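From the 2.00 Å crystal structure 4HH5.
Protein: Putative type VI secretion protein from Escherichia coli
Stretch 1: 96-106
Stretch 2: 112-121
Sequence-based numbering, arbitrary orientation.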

ATOM      1  N   ALA A  96       6.547  -8.885  -2.492  1.00 22.87           N
ATOM      2  CA  ALA A  96       7.727  -8.342  -1.811  1.00 22.27           C
ATOM      3  C   ALA A  96       7.339  -7.187  -0.869  1.00 24.34           C
ATOM      4  O   ALA A  96       7.791  -7.177   0.271  1.00 23.26           O
ATOM      5  N   LEU A  97       6.483  -6.241  -1.331  1.00 20.93           N
ATOM      6  CA  LEU A  97       6.013  -5.109  -0.515  1.00 20.41           C
ATOM      7  C   LEU A  97       5.214  -5.607   0.695  1.00 22.94           C
ATOM      8  O   LEU A  97       5.439  -5.139   1.805  1.00 21.24           O
ATOM      9  N   LEU A  98       4.320  -6.581   0.477  1.00 20.09           N
ATOM     10  CA  LEU A  98       3.469  -7.180   1.512  1.00 20.99           C
ATOM     11  C   LEU A  98       4.313  -7.821   2.615  1.00 21.67           C
ATOM     12  O   LEU A  98       4.077  -7.580   3.788  1.00 19.60           O
ATOM     13  N   LYS A  99       5.275  -8.646   2.217  1.00 18.83           N
ATOM     14  CA  LYS A  99       6.196  -9.381   3.083  1.00 18.89           C
ATOM     15  C   LYS A  99       7.086  -8.426   3.884  1.00 19.91           C
ATOM     16  O   LYS A  99       7.242  -8.606   5.091  1.00 19.09           O
ATOM     17  N   GLN A 100       7.629  -7.392   3.223  1.00 15.35           N
ATOM     18  CA  GLN A 100       8.467  -6.400   3.898  1.00 14.96           C
ATOM     19  C   GLN A 100       7.685  -5.524   4.863  1.00 18.48           C
ATOM     20  O   GLN A 100       8.200  -5.195   5.936  1.00 17.79           O
ATOM     21  N   ALA A 101       6.436  -5.179   4.505  1.00 15.77           N
ATOM     22  CA  ALA A 101       5.556  -4.383   5.367  1.00 16.34           C
ATOM     23  C   ALA A 101       5.215  -5.175   6.626  1.00 20.92           C
ATOM     24  O   ALA A 101       5.173  -4.597   7.711  1.00 20.12           O
ATOM     25  N   TRP A 102       5.008  -6.506   6.487  1.00 18.74           N
ATOM     26  CA  TRP A 102       4.744  -7.367   7.644  1.00 19.07           C
ATOM     27  C   TRP A 102       5.975  -7.414   8.548  1.00 21.77           C
ATOM     28  O   TRP A 102       5.852  -7.367   9.772  1.00 20.09           O
ATOM     29  N   MET A 103       7.162  -7.497   7.939  1.00 18.54           N
ATOM     30  CA  MET A 103       8.406  -7.531   8.692  1.00 18.40           C
ATOM     31  C   MET A 103       8.631  -6.227   9.449  1.00 20.77           C
ATOM     32  O   MET A 103       9.004  -6.282  10.625  1.00 18.34           O
ATOM     33  N   VAL A 104       8.264  -5.076   8.830  1.00 17.21           N
ATOM     34  CA  VAL A 104       8.312  -3.741   9.462  1.00 17.27           C
ATOM     35  C   VAL A 104       7.358  -3.718  10.685  1.00 21.89           C
ATOM     36  O   VAL A 104       7.774  -3.337  11.786  1.00 21.23           O
ATOM     37  N   ALA A 105       6.094  -4.156  10.481  1.00 19.34           N
ATOM     38  CA  ALA A 105       5.050  -4.206  11.510  1.00 19.47           C
ATOM     39  C   ALA A 105       5.419  -5.148  12.649  1.00 21.83           C
ATOM     40  O   ALA A 105       5.304  -4.762  13.814  1.00 19.95           O
ATOM     41  N   SER A 106       5.874  -6.374  12.321  1.00 18.91           N
ATOM     42  CA  SER A 106       6.230  -7.371  13.335  1.00 19.40           C
ATOM     43  C   SER A 106       7.424  -6.959  14.188  1.00 24.52           C
ATOM     44  O   SER A 106       7.419  -7.235  15.384  1.00 24.12           O
ATOM     45  N   HIS A 112      -1.056  -6.563  13.001  1.00 25.41           N
ATOM     46  CA  HIS A 112      -1.719  -6.202  11.752  1.00 25.25           C
ATOM     47  C   HIS A 112      -0.933  -5.215  10.906  1.00 27.12           C
ATOM     48  O   HIS A 112      -0.196  -4.387  11.442  1.00 26.41           O
ATOM     49  N   ILE A 113      -1.109  -5.301   9.583  1.00 21.79           N
ATOM     50  CA  ILE A 113      -0.438  -4.420   8.634  1.00 20.53           C
ATOM     51  C   ILE A 113      -1.343  -3.245   8.295  1.00 23.52           C
ATOM     52  O   ILE A 113      -2.481  -3.447   7.863  1.00 23.15           O
ATOM     53  N   ARG A 114      -0.816  -2.018   8.445  1.00 18.65           N
ATOM     54  CA  ARG A 114      -1.537  -0.799   8.082  1.00 18.00           C
ATOM     55  C   ARG A 114      -0.783  -0.086   6.969  1.00 19.81           C
ATOM     56  O   ARG A 114       0.353  -0.479   6.676  1.00 17.41           O
ATOM     57  N   SER A 115      -1.391   0.937   6.326  1.00 15.91           N
ATOM     58  CA  SER A 115      -0.710   1.611   5.210  1.00 15.42           C
ATOM     59  C   SER A 115       0.622   2.257   5.553  1.00 18.69           C
ATOM     60  O   SER A 115       1.507   2.280   4.702  1.00 18.95           O
ATOM     61  N   VAL A 116       0.810   2.703   6.809  1.00 14.97           N
ATOM     62  CA  VAL A 116       2.096   3.277   7.235  1.00 14.17           C
ATOM     63  C   VAL A 116       3.224   2.234   7.152  1.00 16.15           C
ATOM     64  O   VAL A 116       4.361   2.612   6.904  1.00 15.03           O
ATOM     65  N   HIS A 117       2.901   0.928   7.337  1.00 13.27           N
ATOM     66  CA  HIS A 117       3.888  -0.163   7.240  1.00 13.10           C
ATOM     67  C   HIS A 117       4.250  -0.408   5.788  1.00 17.71           C
ATOM     68  O   HIS A 117       5.406  -0.703   5.495  1.00 17.56           O
ATOM     69  N   LEU A 118       3.273  -0.252   4.877  1.00 15.11           N
ATOM     70  CA  LEU A 118       3.510  -0.356   3.434  1.00 16.56           C
ATOM     71  C   LEU A 118       4.400   0.823   3.037  1.00 20.72           C
ATOM     72  O   LEU A 118       5.301   0.658   2.223  1.00 19.73           O
ATOM     73  N   LEU A 119       4.176   2.005   3.662  1.00 19.68           N
ATOM     74  CA  LEU A 119       4.982   3.190   3.389  1.00 19.88           C
ATOM     75  C   LEU A 119       6.403   3.009   3.915  1.00 24.24           C
ATOM     76  O   LEU A 119       7.358   3.336   3.210  1.00 24.39           O
ATOM     77  N   GLY A 120       6.524   2.429   5.108  1.00 21.49           N
ATOM     78  CA  GLY A 120       7.814   2.127   5.718  1.00 21.24           C
ATOM     79  C   GLY A 120       8.628   1.171   4.874  1.00 24.21           C
ATOM     80  O   GLY A 120       9.830   1.377   4.672  1.00 23.06           O
ATOM     81  N   ALA A 121       7.956   0.142   4.328  1.00 20.75           N
ATOM     82  CA  ALA A 121       8.572  -0.840   3.442  1.00 20.41           C
ATOM     83  C   ALA A 121       9.053  -0.151   2.149  1.00 23.16           C
ATOM     84  O   ALA A 121      10.199  -0.345   1.745  1.00 21.53           O
TER

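Helix 96-106 packs against the loop and helix of stretch 2 in a putative type VI secretion protein from Escherichia coli. The two helix axes cross at 108° and approach to 7.9 Å, a close spacing that goes with small residues at the center, with Ala 101 on one helix and Gly 120 and Ala 121 on the other; the CA atoms of Ala 101 and His 117 are 4.9 Å apart. In all, 575 Å² is buried, counting both sides. No direct hydrogen bond crosses the interface, so it is held mainly by apolar contact.

Ala 101 points toward stretch 2 and is the hub of the apolar packing. Its CB meets Leu 118 CD2 at 3.6 Å, Ile 113 CG2 at 3.9 Å and Ala 121 CB at 4.2 Å, and it also rests 3.6 Å from the backbone atom His 117 O. Ala 121 points back toward stretch 1, its CB 3.7 Å from Ala 101 N and 4.0 Å from Gln 100 CB. Leu 97 (chi1 t, chi2 p) leaves its helix sideways, but its end turns inward: CD1 reaches Ala 121 CB at 3.8 Å and the backbone Leu 118 O at 3.5 Å, while CG lies 4.3 Å from CD2 of Leu 118 (chi1 m, chi2 t). Ile 113 (chi1 m, chi2 t), in the loop ahead of the second helix, points toward stretch 1, where its CD1 packs 3.7 Å from Trp 102 CB and 3.9 Å from Leu 98 CD1. Leu 98 has its CA-to-CB bond directed away and chi angles between the usual wells (-149° and -3°), yet its end still comes close enough for this contact. Val 104 (chi1 t) points toward the second helix, with CG2 4.2 Å from Ala 121 N and CG1 4.2 Å from His 117 CD2. Gly 120 leaves room here, since a CB in its place would sit a tight 3.5 Å from Val 104 CG1.

Among the aromatic residues, His 117 (chi1 m, chi2 136°) points toward stretch 1 and offers a ring face to Ala 105: the methyl CB lies 3.6 Å from the ring centroid, 15° off the normal, in a CH-pi contact. The CA-to-CB bond of Trp 102 (chi1 t, chi2 -124°) points sideways, and its ring edge approaches the loop, with CZ3 4.4 Å from His 112 N.

The polar partners begin with ND1 of His 117, which is bound within its own stretch, while NE2 is hydrogen-bonded just outside the two stretches. Arg 114 N, at the N-cap position, donates to His 117 ND1 at 3.1 Å and a nearly straight 171°, which makes ND1 an acceptor and helps hold the ring with one face toward the Ala 105 methyl. The CA-to-CB bond of Arg 114 points away, and its guanidinium finds partners elsewhere in the structure. The polar link between the helices is water 1, which donates to Ala 121 O at 2.7 Å and forms a weak hydrogen bond, also as donor, to OE1 of Gln 100 (chi1 m, chi2 t) at 2.7 Å, bridging the two helices.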

ATOM      1  CB  ALA A  96       8.748  -7.866  -2.829  1.00 22.80           C
ATOM      2  CB  LEU A  97       5.182  -4.106  -1.350  1.00 20.55           C
ATOM      3  CG  LEU A  97       4.494  -2.951  -0.577  1.00 25.86           C
ATOM      4  CD1 LEU A  97       5.509  -1.905  -0.115  1.00 25.87           C
ATOM      5  CD2 LEU A  97       3.420  -2.290  -1.425  1.00 27.38           C
ATOM      6  CB  LEU A  98       2.596  -8.263   0.855  1.00 22.06           C
ATOM      7  CG  LEU A  98       1.190  -8.596   1.384  1.00 28.32           C
ATOM      8  CD1 LEU A  98       0.789  -7.809   2.636  1.00 28.06           C
ATOM      9  CD2 LEU A  98       0.176  -8.424   0.291  1.00 33.68           C
ATOM     10  CB  LYS A  99       6.979 -10.369   2.193  1.00 22.06           C
ATOM     11  CG  LYS A  99       8.339 -10.837   2.632  1.00 40.92           C
ATOM     12  CD  LYS A  99       8.865 -11.836   1.613  1.00 50.35           C
ATOM     13  CE  LYS A  99      10.350 -12.063   1.713  1.00 61.99           C
ATOM     14  NZ  LYS A  99      10.827 -12.968   0.634  1.00 69.91           N
ATOM     15  CB  GLN A 100       9.275  -5.585   2.895  1.00 15.99           C
ATOM     16  CG  GLN A 100      10.439  -6.431   2.346  1.00 22.10           C
ATOM     17  CD  GLN A 100      11.317  -5.717   1.364  1.00 39.41           C
ATOM     18  OE1 GLN A 100      10.898  -4.779   0.682  1.00 33.66           O
ATOM     19  NE2 GLN A 100      12.566  -6.159   1.266  1.00 35.34           N
ATOM     20  CB  ALA A 101       4.287  -3.995   4.632  1.00 17.07           C
ATOM     21  CB  TRP A 102       4.338  -8.792   7.219  1.00 18.62           C
ATOM     22  CG  TRP A 102       4.350  -9.786   8.353  1.00 20.36           C
ATOM     23  CD1 TRP A 102       5.047 -10.955   8.405  1.00 23.57           C
ATOM     24  CD2 TRP A 102       3.686  -9.656   9.624  1.00 21.02           C
ATOM     25  NE1 TRP A 102       4.839 -11.578   9.613  1.00 23.88           N
ATOM     26  CE2 TRP A 102       4.020 -10.796  10.387  1.00 25.35           C
ATOM     27  CE3 TRP A 102       2.861  -8.671  10.204  1.00 22.87           C
ATOM     28  CZ2 TRP A 102       3.547 -10.989  11.692  1.00 25.03           C
ATOM     29  CZ3 TRP A 102       2.397  -8.861  11.498  1.00 24.76           C
ATOM     30  CH2 TRP A 102       2.734 -10.011  12.226  1.00 25.49           C
ATOM     31  CB  MET A 103       9.573  -7.988   7.817  1.00 21.13           C
ATOM     32  CG  MET A 103       9.402  -9.462   7.404  1.00 25.70           C
ATOM     33  SD  MET A 103      10.727 -10.206   6.447  1.00 31.09           S
ATOM     34  CE  MET A 103      10.546  -9.370   4.945  1.00 28.00           C
ATOM     35  CB  VAL A 104       8.001  -2.597   8.444  1.00 20.57           C
ATOM     36  CG1 VAL A 104       7.696  -1.274   9.148  1.00 21.04           C
ATOM     37  CG2 VAL A 104       9.145  -2.411   7.448  1.00 20.07           C
ATOM     38  CB  ALA A 105       3.719  -4.643  10.892  1.00 20.22           C
ATOM     39  CB  SER A 106       6.392  -8.760  12.731  1.00 23.07           C
ATOM     40  OG  SER A 106       7.345  -8.772  11.684  1.00 30.82           O
ATOM     41  CB  HIS A 112      -3.134  -5.669  12.020  1.00 26.83           C
ATOM     42  CG  HIS A 112      -4.050  -6.717  12.569  1.00 30.99           C
ATOM     43  ND1 HIS A 112      -4.391  -6.744  13.904  1.00 33.42           N
ATOM     44  CD2 HIS A 112      -4.615  -7.780  11.949  1.00 33.36           C
ATOM     45  CE1 HIS A 112      -5.160  -7.811  14.055  1.00 33.22           C
ATOM     46  NE2 HIS A 112      -5.332  -8.456  12.903  1.00 33.51           N
ATOM     47  CB  ILE A 113       0.012  -5.174   7.351  1.00 23.22           C
ATOM     48  CG1 ILE A 113       0.785  -6.475   7.682  1.00 23.59           C
ATOM     49  CG2 ILE A 113       0.827  -4.260   6.421  1.00 22.85           C
ATOM     50  CD1 ILE A 113       0.952  -7.421   6.464  1.00 25.51           C
ATOM     51  CB  ARG A 114      -1.845   0.090   9.297  1.00 19.04           C
ATOM     52  CG  ARG A 114      -0.666   0.528  10.120  1.00 30.71           C
ATOM     53  CD  ARG A 114      -1.127   1.046  11.463  1.00 28.89           C
ATOM     54  NE  ARG A 114      -1.764   2.362  11.359  1.00 27.39           N
ATOM     55  CZ  ARG A 114      -2.199   3.057  12.402  1.00 39.48           C
ATOM     56  NH1 ARG A 114      -2.079   2.568  13.631  1.00 24.48           N
ATOM     57  NH2 ARG A 114      -2.754   4.252  12.224  1.00 20.75           N
ATOM     58  CB  SER A 115      -1.635   2.557   4.447  1.00 18.07           C
ATOM     59  OG  SER A 115      -2.036   3.652   5.248  1.00 22.53           O
ATOM     60  CB  VAL A 116       2.039   4.002   8.613  1.00 17.38           C
ATOM     61  CG1 VAL A 116       1.941   3.010   9.773  1.00 16.96           C
ATOM     62  CG2 VAL A 116       3.238   4.933   8.794  1.00 17.18           C
ATOM     63  CB  HIS A 117       3.392  -1.457   7.911  1.00 13.14           C
ATOM     64  CG  HIS A 117       3.050  -1.279   9.359  1.00 16.44           C
ATOM     65  ND1 HIS A 117       1.898  -1.818   9.896  1.00 18.21           N
ATOM     66  CD2 HIS A 117       3.728  -0.629  10.336  1.00 17.80           C
ATOM     67  CE1 HIS A 117       1.908  -1.482  11.177  1.00 17.68           C
ATOM     68  NE2 HIS A 117       2.983  -0.750  11.481  1.00 17.58           N
ATOM     69  CB  LEU A 118       2.189  -0.293   2.639  1.00 17.37           C
ATOM     70  CG  LEU A 118       1.114  -1.355   2.971  1.00 22.90           C
ATOM     71  CD1 LEU A 118      -0.203  -1.041   2.255  1.00 23.57           C
ATOM     72  CD2 LEU A 118       1.570  -2.748   2.576  1.00 24.87           C
ATOM     73  CB  LEU A 119       4.329   4.465   3.946  1.00 20.25           C
ATOM     74  CG  LEU A 119       4.988   5.767   3.529  1.00 25.02           C
ATOM     75  CD1 LEU A 119       4.903   5.977   2.019  1.00 25.20           C
ATOM     76  CD2 LEU A 119       4.367   6.925   4.248  1.00 27.78           C
ATOM     77  CB  ALA A 121       7.585  -1.950   3.124  1.00 21.27           C
TER
HETATM   78  O   HOH W   1      11.442  -2.663   2.286  1.00 27.86           O